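Local coordinates for lipoprotein (Bacillus anthracis, PDB 4JG9) that is of unknown function but, as a putative lipoprotein with a DUF4871 domain, is probably tethered to the outer face of the cell membrane by a lipid anchor, at residues Pro67-Glu72 / Met77-Ile82; Trp92-Pro97 / Asn134-Thr139; Leu157-Tyr160 / Tyr165-Gln168. All coordinates share one frame; numbering follows the deposited sequence.

Contact 1: residues Pro67-Glu72 / Met77-Ile82; sequences PLKGIE and MADSPI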
loop_
_atom_site.group_PDB
_atom_site.type_symbol
_atom_site.label_atom_id
_atom_site.label_comp_id
_atom_site.label_asym_id
_atom_site.label_seq_id
_atom_site.Cartn_x
_atom_site.Cartn_y
_atom_site.Cartn_z
ATOM N N PRO A 67 26.651 -7.870 13.803
ATOM C CA PRO A 67 25.529 -7.269 14.529
ATOM C C PRO A 67 24.177 -7.449 13.847
ATOM O O PRO A 67 24.055 -7.267 12.648
ATOM C CB PRO A 67 25.912 -5.794 14.604
ATOM C CG PRO A 67 26.869 -5.589 13.494
ATOM C CD PRO A 67 27.618 -6.868 13.343
ATOM N N LEU A 68 23.172 -7.797 14.638
ATOM C CA LEU A 68 21.836 -8.060 14.137
ATOM C C LEU A 68 20.765 -7.415 14.995
ATOM O O LEU A 68 20.946 -7.237 16.188
ATOM C CB LEU A 68 21.588 -9.565 14.099
ATOM C CG LEU A 68 21.618 -10.294 12.764
ATOM C CD1 LEU A 68 22.738 -9.808 11.873
ATOM C CD2 LEU A 68 21.712 -11.788 12.985
ATOM N N LYS A 69 19.643 -7.068 14.379
ATOM C CA LYS A 69 18.498 -6.560 15.115
ATOM C C LYS A 69 17.254 -7.377 14.830
ATOM O O LYS A 69 16.924 -7.635 13.684
ATOM C CB LYS A 69 18.244 -5.090 14.817
ATOM C CG LYS A 69 18.983 -4.158 15.747
ATOM C CD LYS A 69 18.362 -2.781 15.766
ATOM C CE LYS A 69 19.243 -1.805 16.521
ATOM N NZ LYS A 69 19.488 -2.239 17.917
ATOM N N GLY A 70 16.560 -7.777 15.880
ATOM C CA GLY A 70 15.345 -8.546 15.726
ATOM C C GLY A 70 15.181 -9.540 16.848
ATOM O O GLY A 70 15.582 -9.282 17.971
ATOM N N ILE A 71 14.589 -10.681 16.529
ATOM C CA ILE A 71 14.306 -11.712 17.509
ATOM C C ILE A 71 15.315 -12.833 17.357
ATOM O O ILE A 71 15.407 -13.458 16.295
ATOM C CB ILE A 71 12.888 -12.292 17.324
ATOM C CG1 ILE A 71 11.881 -11.174 17.002
ATOM C CG2 ILE A 71 12.481 -13.094 18.548
ATOM C CD1 ILE A 71 11.766 -10.116 18.100
ATOM N N GLU A 72 16.066 -13.088 18.420
ATOM C CA GLU A 72 17.104 -14.112 18.400
ATOM C C GLU A 72 16.513 -15.477 18.091
ATOM O O GLU A 72 15.439 -15.823 18.589
ATOM C CB GLU A 72 17.857 -14.133 19.732
ATOM C CG GLU A 72 18.771 -12.937 19.922
ATOM C CD GLU A 72 19.615 -13.014 21.193
ATOM O OE1 GLU A 72 20.413 -13.973 21.340
ATOM O OE2 GLU A 72 19.492 -12.091 22.035
HETATM N N MSE A 77 17.356 -8.496 11.134
HETATM C CA MSE A 77 17.991 -7.790 10.030
HETATM C C MSE A 77 19.383 -7.349 10.445
HETATM O O MSE A 77 19.693 -7.292 11.639
HETATM C CB MSE A 77 17.169 -6.580 9.604
HETATM C CG MSE A 77 16.823 -5.647 10.753
HETATM SE SE MSE A 77 15.921 -3.988 10.159
HETATM C CE MSE A 77 17.533 -2.897 10.182
ATOM N N ALA A 78 20.230 -7.050 9.465
ATOM C CA ALA A 78 21.545 -6.514 9.769
ATOM C C ALA A 78 21.376 -5.215 10.543
ATOM O O ALA A 78 20.497 -4.397 10.227
ATOM C CB ALA A 78 22.325 -6.270 8.492
ATOM N N ASP A 79 22.213 -5.020 11.557
ATOM C CA ASP A 79 22.147 -3.797 12.331
ATOM C C ASP A 79 22.701 -2.677 11.469
ATOM O O ASP A 79 23.873 -2.329 11.550
ATOM C CB ASP A 79 22.924 -3.895 13.629
ATOM C CG ASP A 79 22.614 -2.739 14.568
ATOM O OD1 ASP A 79 21.941 -1.775 14.129
ATOM O OD2 ASP A 79 23.070 -2.777 15.729
ATOM N N SER A 80 21.852 -2.129 10.619
ATOM C CA SER A 80 22.286 -1.067 9.738
ATOM C C SER A 80 21.477 0.190 10.049
ATOM O O SER A 80 20.302 0.099 10.403
ATOM C CB SER A 80 22.079 -1.501 8.290
ATOM O OG SER A 80 22.483 -0.483 7.398
ATOM N N PRO A 81 22.102 1.369 9.932
ATOM C CA PRO A 81 21.355 2.593 10.257
ATOM C C PRO A 81 20.229 2.852 9.253
ATOM O O PRO A 81 20.410 2.720 8.034
ATOM C CB PRO A 81 22.418 3.698 10.190
ATOM C CG PRO A 81 23.520 3.134 9.349
ATOM C CD PRO A 81 23.493 1.637 9.523
ATOM N N ILE A 82 19.054 3.168 9.786
ATOM C CA ILE A 82 17.888 3.454 8.960
ATOM C C ILE A 82 17.596 4.947 8.946
ATOM O O ILE A 82 17.278 5.549 9.973
ATOM C CB ILE A 82 16.684 2.667 9.464
ATOM C CG1 ILE A 82 16.923 1.176 9.211
ATOM C CG2 ILE A 82 15.411 3.126 8.798
ATOM C CD1 ILE A 82 16.238 0.282 10.199
#
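The carboxylate of Asp79 has the aliphatic part of Lys69 laid across one of its faces: CG of the lysine stands almost directly over CG of the acid, 4.1 Å away, and Lys69 CE comes to 3.6 Å from Asp79 OD1. The two side chains are skewed rather than aligned. Pro67 approaches from the other side, but it meets the base of the side chain and not the flat group, its CB lying 3.7 Å from Asp79 CB. With CG of Asp79 opposite its own backbone N (chi1 -168°), the carboxylate is carried over toward the lysine. The bend at the end of the lysine chain leaves NZ 4.2 Å from Asp79 OD2, too far for a salt bridge, although attraction between the charges probably still contributes. Both groups turn instead to Ser60, whose OG is hydrogen-bonded to Asp79 OD2 and to Lys69 NZ, and Thr58 O takes a further bond from the amine.

Beneath these side chains the backbones pair antiparallel. Lys69 and Met77 form a hydrogen-bonded pair, with Lys69 N to Met77 O and Met77 N to Lys69 O both 2.7 Å; Met77, a selenomethionine, also rests its CG on Lys69 O. One more bond, from Asp79 N to Pro67 O at 3.1 Å, reaches that carbonyl from 50° above its plane, just where Asp79 forms the centre of an inverse gamma turn and the strand pairing stops.

The contact belongs to the hairpin of strands 66-69 and 75-78, whose first strand gives way to a corner at Gly70. Strand 60-63 flanks it beside Leu68, while strand 88-94 continues the sheet beyond Met77 and Ala78, and Ile71 and Ile82 reach strand 164-173 of the second sheet.

Contact 2: residues Trp92-Pro97 / Asn134-Thr139; sequences WYFLDP and NTIDST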
loop_
_atom_site.group_PDB
_atom_site.type_symbol
_atom_site.label_atom_id
_atom_site.label_comp_id
_atom_site.label_asym_id
_atom_site.label_seq_id
_atom_site.Cartn_x
_atom_site.Cartn_y
_atom_site.Cartn_z
ATOM N N TRP A 92 18.309 -9.391 5.431
ATOM C CA TRP A 92 17.483 -10.044 6.436
ATOM C C TRP A 92 17.946 -11.478 6.639
ATOM O O TRP A 92 18.432 -12.119 5.699
ATOM C CB TRP A 92 16.015 -9.995 6.044
ATOM C CG TRP A 92 15.399 -8.684 6.372
ATOM C CD1 TRP A 92 15.699 -7.473 5.806
ATOM C CD2 TRP A 92 14.375 -8.434 7.340
ATOM N NE1 TRP A 92 14.931 -6.482 6.371
ATOM C CE2 TRP A 92 14.104 -7.043 7.310
ATOM C CE3 TRP A 92 13.660 -9.245 8.227
ATOM C CZ2 TRP A 92 13.146 -6.446 8.133
ATOM C CZ3 TRP A 92 12.703 -8.647 9.051
ATOM C CH2 TRP A 92 12.457 -7.260 8.993
ATOM N N TYR A 93 17.807 -11.969 7.870
ATOM C CA TYR A 93 18.306 -13.290 8.233
ATOM C C TYR A 93 17.217 -14.141 8.866
ATOM O O TYR A 93 16.555 -13.710 9.827
ATOM C CB TYR A 93 19.482 -13.158 9.208
ATOM C CG TYR A 93 20.678 -12.430 8.645
ATOM C CD1 TYR A 93 20.758 -11.044 8.694
ATOM C CD2 TYR A 93 21.742 -13.127 8.083
ATOM C CE1 TYR A 93 21.866 -10.369 8.188
ATOM C CE2 TYR A 93 22.848 -12.464 7.572
ATOM C CZ TYR A 93 22.908 -11.085 7.631
ATOM O OH TYR A 93 24.002 -10.413 7.127
ATOM N N PHE A 94 17.059 -15.359 8.347
ATOM C CA PHE A 94 16.032 -16.280 8.820
ATOM C C PHE A 94 16.649 -17.344 9.701
ATOM O O PHE A 94 17.026 -18.414 9.224
ATOM C CB PHE A 94 15.287 -16.887 7.630
ATOM C CG PHE A 94 14.787 -15.854 6.674
ATOM C CD1 PHE A 94 13.725 -15.038 7.017
ATOM C CD2 PHE A 94 15.406 -15.663 5.454
ATOM C CE1 PHE A 94 13.281 -14.068 6.159
ATOM C CE2 PHE A 94 14.966 -14.695 4.590
ATOM C CZ PHE A 94 13.902 -13.896 4.942
ATOM N N LEU A 95 16.747 -17.019 10.989
ATOM C CA LEU A 95 17.474 -17.805 11.972
ATOM C C LEU A 95 16.714 -19.050 12.370
ATOM O O LEU A 95 17.310 -20.076 12.712
ATOM C CB LEU A 95 17.749 -16.951 13.214
ATOM C CG LEU A 95 18.255 -15.532 12.921
ATOM C CD1 LEU A 95 18.314 -14.709 14.191
ATOM C CD2 LEU A 95 19.640 -15.584 12.274
ATOM N N ASP A 96 15.392 -18.954 12.325
ATOM C CA ASP A 96 14.529 -20.064 12.699
ATOM C C ASP A 96 14.761 -21.267 11.765
ATOM O O ASP A 96 14.533 -21.182 10.547
ATOM C CB ASP A 96 13.079 -19.592 12.654
ATOM C CG ASP A 96 12.099 -20.621 13.173
ATOM O OD1 ASP A 96 12.487 -21.789 13.399
ATOM O OD2 ASP A 96 10.917 -20.252 13.350
ATOM N N PRO A 97 15.236 -22.390 12.340
ATOM C CA PRO A 97 15.482 -23.618 11.575
ATOM C C PRO A 97 14.182 -24.228 11.066
ATOM O O PRO A 97 14.218 -25.098 10.196
ATOM C CB PRO A 97 16.149 -24.551 12.596
ATOM C CG PRO A 97 15.755 -24.028 13.918
ATOM C CD PRO A 97 15.630 -22.535 13.752
ATOM N N ASN A 134 8.976 -13.063 -3.794
ATOM C CA ASN A 134 9.532 -14.412 -3.677
ATOM C C ASN A 134 9.031 -15.152 -2.446
ATOM O O ASN A 134 8.611 -14.545 -1.455
ATOM C CB ASN A 134 11.055 -14.351 -3.672
ATOM C CG ASN A 134 11.596 -13.652 -2.446
ATOM O OD1 ASN A 134 11.379 -12.450 -2.259
ATOM N ND2 ASN A 134 12.334 -14.393 -1.621
ATOM N N THR A 135 9.082 -16.476 -2.517
ATOM C CA THR A 135 8.637 -17.335 -1.435
ATOM C C THR A 135 9.852 -17.754 -0.637
ATOM O O THR A 135 10.843 -18.192 -1.223
ATOM C CB THR A 135 7.981 -18.604 -2.006
ATOM O OG1 THR A 135 6.903 -18.243 -2.877
ATOM C CG2 THR A 135 7.489 -19.514 -0.891
ATOM N N ILE A 136 9.806 -17.609 0.684
ATOM C CA ILE A 136 10.917 -18.065 1.518
ATOM C C ILE A 136 10.550 -19.378 2.196
ATOM O O ILE A 136 9.381 -19.767 2.203
ATOM C CB ILE A 136 11.301 -17.032 2.606
ATOM C CG1 ILE A 136 10.223 -16.972 3.684
ATOM C CG2 ILE A 136 11.548 -15.650 2.001
ATOM C CD1 ILE A 136 10.578 -16.108 4.850
ATOM N N ASP A 137 11.557 -20.057 2.747
ATOM C CA ASP A 137 11.376 -21.289 3.517
ATOM C C ASP A 137 12.555 -21.469 4.479
ATOM O O ASP A 137 13.398 -20.577 4.600
ATOM C CB ASP A 137 11.228 -22.501 2.593
ATOM C CG ASP A 137 12.414 -22.672 1.650
ATOM O OD1 ASP A 137 13.549 -22.271 2.000
ATOM O OD2 ASP A 137 12.206 -23.177 0.529
ATOM N N SER A 138 12.630 -22.635 5.118
ATOM C CA SER A 138 13.688 -22.953 6.083
ATOM C C SER A 138 15.102 -22.974 5.493
ATOM O O SER A 138 16.083 -22.936 6.231
ATOM C CB SER A 138 13.396 -24.296 6.740
ATOM O OG SER A 138 13.262 -25.297 5.744
ATOM N N THR A 139 15.204 -23.016 4.169
ATOM C CA THR A 139 16.496 -23.071 3.491
ATOM C C THR A 139 16.935 -21.717 2.922
ATOM O O THR A 139 18.040 -21.596 2.394
ATOM C CB THR A 139 16.477 -24.059 2.303
ATOM O OG1 THR A 139 15.917 -23.411 1.151
ATOM C CG2 THR A 139 15.673 -25.298 2.635
#
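This contact joins the two antiparallel sheets of the domain near one of their ends, where strand 88-94 of one sheet and strand 131-136 of the other run out into loops. Its apolar half is a CH-pi interaction between Phe94 and Ile136. The delta methyl of the isoleucine sits over a face of the phenyl ring, 4.1 Å from CD1 to the ring centroid and 28° off the normal. It is displaced toward one side of the ring, so that Ile136 CD1 is nearest Phe94 CE1, at 3.6 Å. The second branch follows more loosely, with Ile136 CG2 at 4.2 Å from Phe94 CZ, and the two side chains cross at about a right angle. On Ile136, CG1 lies between the backbone N and the carbonyl carbon (chi1 71°), and the chain then extends to deliver the methyl to the ring.

Just past the isoleucine the chain folds into an Asx turn. Asp137 OD1 accepts from Thr139 N at 2.8 Å and from Thr139 OG1 at the same distance, both donors arriving from one face of the carboxylate plane. Such a double grip probably limits rotation of the carboxylate and holds the loop in shape beside Pro97. There the second half of the contact is made by carbon against oxygen: Ser138 CB rests 3.6 Å from Pro97 O, in the region where the backbones come closest, with CA of Pro97 and CA of Ser138 5.8 Å apart.

Both apolar side chains are buried. Ile75, Leu143 and Thr140 pack around Phe94, and Met99 lies against Ile136. Between the phenylalanine and the proline, Asp96 is turned to other partners, its OD2 hydrogen-bonded to Tyr166 OH and its OD1 to Glu98 N.

Contact 3: residues Leu157-Tyr160 / Tyr165-Gln168; sequences LNIY and YYDQ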
loop_
_atom_site.group_PDB
_atom_site.type_symbol
_atom_site.label_atom_id
_atom_site.label_comp_id
_atom_site.label_asym_id
_atom_site.label_seq_id
_atom_site.Cartn_x
_atom_site.Cartn_y
_atom_site.Cartn_z
ATOM N N LEU A 157 7.760 -3.295 13.332
ATOM C CA LEU A 157 7.697 -4.071 12.106
ATOM C C LEU A 157 6.944 -5.377 12.345
ATOM O O LEU A 157 7.461 -6.274 13.006
ATOM C CB LEU A 157 9.111 -4.374 11.633
ATOM C CG LEU A 157 9.772 -3.409 10.653
ATOM C CD1 LEU A 157 9.545 -1.981 11.044
ATOM C CD2 LEU A 157 11.267 -3.703 10.590
ATOM N N ASN A 158 5.725 -5.481 11.819
ATOM C CA ASN A 158 4.935 -6.709 11.970
ATOM C C ASN A 158 5.186 -7.651 10.807
ATOM O O ASN A 158 5.046 -7.265 9.652
ATOM C CB ASN A 158 3.450 -6.391 12.078
ATOM C CG ASN A 158 3.156 -5.416 13.183
ATOM O OD1 ASN A 158 3.189 -5.778 14.363
ATOM N ND2 ASN A 158 2.884 -4.157 12.814
ATOM N N ILE A 159 5.590 -8.877 11.113
ATOM C CA ILE A 159 6.073 -9.790 10.087
ATOM C C ILE A 159 5.128 -10.979 9.921
ATOM O O ILE A 159 4.711 -11.603 10.903
ATOM C CB ILE A 159 7.506 -10.279 10.405
ATOM C CG1 ILE A 159 8.476 -9.098 10.494
ATOM C CG2 ILE A 159 7.995 -11.281 9.375
ATOM C CD1 ILE A 159 9.514 -9.299 11.577
ATOM N N TYR A 160 4.782 -11.267 8.670
ATOM C CA TYR A 160 3.871 -12.353 8.331
ATOM C C TYR A 160 4.553 -13.240 7.312
ATOM O O TYR A 160 5.371 -12.777 6.520
ATOM C CB TYR A 160 2.555 -11.807 7.747
ATOM C CG TYR A 160 1.849 -10.853 8.681
ATOM C CD1 TYR A 160 0.713 -11.247 9.385
ATOM C CD2 TYR A 160 2.325 -9.554 8.867
ATOM C CE1 TYR A 160 0.071 -10.374 10.258
ATOM C CE2 TYR A 160 1.691 -8.674 9.746
ATOM C CZ TYR A 160 0.569 -9.090 10.431
ATOM O OH TYR A 160 -0.051 -8.214 11.288
ATOM N N TYR A 165 0.668 -14.412 10.963
ATOM C CA TYR A 165 1.553 -13.639 11.832
ATOM C C TYR A 165 2.754 -14.463 12.299
ATOM O O TYR A 165 2.603 -15.596 12.751
ATOM C CB TYR A 165 0.783 -13.100 13.040
ATOM C CG TYR A 165 1.633 -12.295 13.992
ATOM C CD1 TYR A 165 1.874 -10.943 13.767
ATOM C CD2 TYR A 165 2.196 -12.882 15.120
ATOM C CE1 TYR A 165 2.660 -10.199 14.640
ATOM C CE2 TYR A 165 2.980 -12.142 15.998
ATOM C CZ TYR A 165 3.211 -10.808 15.751
ATOM O OH TYR A 165 3.991 -10.076 16.622
ATOM N N TYR A 166 3.946 -13.888 12.192
ATOM C CA TYR A 166 5.160 -14.594 12.580
ATOM C C TYR A 166 5.766 -13.985 13.831
ATOM O O TYR A 166 5.935 -14.659 14.841
ATOM C CB TYR A 166 6.196 -14.588 11.451
ATOM C CG TYR A 166 7.433 -15.355 11.837
ATOM C CD1 TYR A 166 7.408 -16.739 11.898
ATOM C CD2 TYR A 166 8.608 -14.704 12.187
ATOM C CE1 TYR A 166 8.524 -17.462 12.271
ATOM C CE2 TYR A 166 9.739 -15.420 12.566
ATOM C CZ TYR A 166 9.685 -16.799 12.604
ATOM O OH TYR A 166 10.783 -17.529 12.970
ATOM N N ASP A 167 6.140 -12.717 13.731
ATOM C CA ASP A 167 6.660 -11.977 14.861
ATOM C C ASP A 167 6.655 -10.479 14.582
ATOM O O ASP A 167 6.142 -10.020 13.552
ATOM C CB ASP A 167 8.069 -12.452 15.218
ATOM C CG ASP A 167 8.291 -12.506 16.729
ATOM O OD1 ASP A 167 7.742 -11.617 17.423
ATOM O OD2 ASP A 167 8.967 -13.451 17.222
ATOM N N GLN A 168 7.229 -9.720 15.506
ATOM C CA GLN A 168 7.311 -8.274 15.372
ATOM C C GLN A 168 8.511 -7.745 16.153
ATOM O O GLN A 168 8.944 -8.367 17.119
ATOM C CB GLN A 168 6.024 -7.629 15.889
ATOM C CG GLN A 168 5.897 -7.618 17.405
ATOM C CD GLN A 168 4.515 -7.199 17.889
ATOM O OE1 GLN A 168 4.213 -7.305 19.076
ATOM N NE2 GLN A 168 3.658 -6.762 16.968
#
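Strands 157-160 and 165-168 run antiparallel, and a classic beta bulge interrupts the pairing where Tyr166 and Asp167 both face Ile159. Ile159 O accepts from Tyr166 N at 2.7 Å and only weakly from Asp167 N, while Ile159 N donates to Asp167 O.

Next to the bulge, Tyr165 turns an edge toward the face of Tyr160 in a T-shaped pair, the centroids 5.7 Å apart and the planes at 81°. CG of Tyr165, opposite its backbone N (chi1 180°), sets the ring in this position. Tyr160 CD1 also packs 3.5 Å from Tyr165 CA. This is the hairpin of strands 153-161 and 164-173, and on the same side of it Asn158 and Gln168 lie side by side. Gln168 NE2 bonds to Asn158 OD1 at 2.8 Å, in the plane of its own amide, although the bond is bent, with an N-H...O angle of 134°. The two amide planes are well turned from each other, and NE2 is also bonded to Val49 O, which probably helps fix the glutamine amide.

On the other side stand Ile159 and Asp167, with Ile159 CB 3.4 Å from Asp167 O. Asp167 accepts from Gln168 N through OD1 at 2.7 Å, and through OD2 forms a salt bridge with Lys74, whose charge also meets the ring of Tyr166 in a cation-pi contact.

The three contacts follow one another along the chain without overlap, and their centres lie about 15 Å (1 to 2), 15 Å (1 to 3) and 13 Å (2 to 3) apart. Contact 1 lies in a hairpin within one antiparallel sheet, where strand 75-78 neighbours the strand 88-94 of contact 2, and Tyr93 packs on Leu68. Contact 3 lies in a hairpin of the second sheet, which contact 2 reaches through strand 131-136. Further packing spans the sheets: Ile71 meets Asp167 and Gln168, and Trp92 meets Leu157 and Ile159. A polar link also joins contacts 2 and 3. Together they tie two sheets into one compact, helix-free domain.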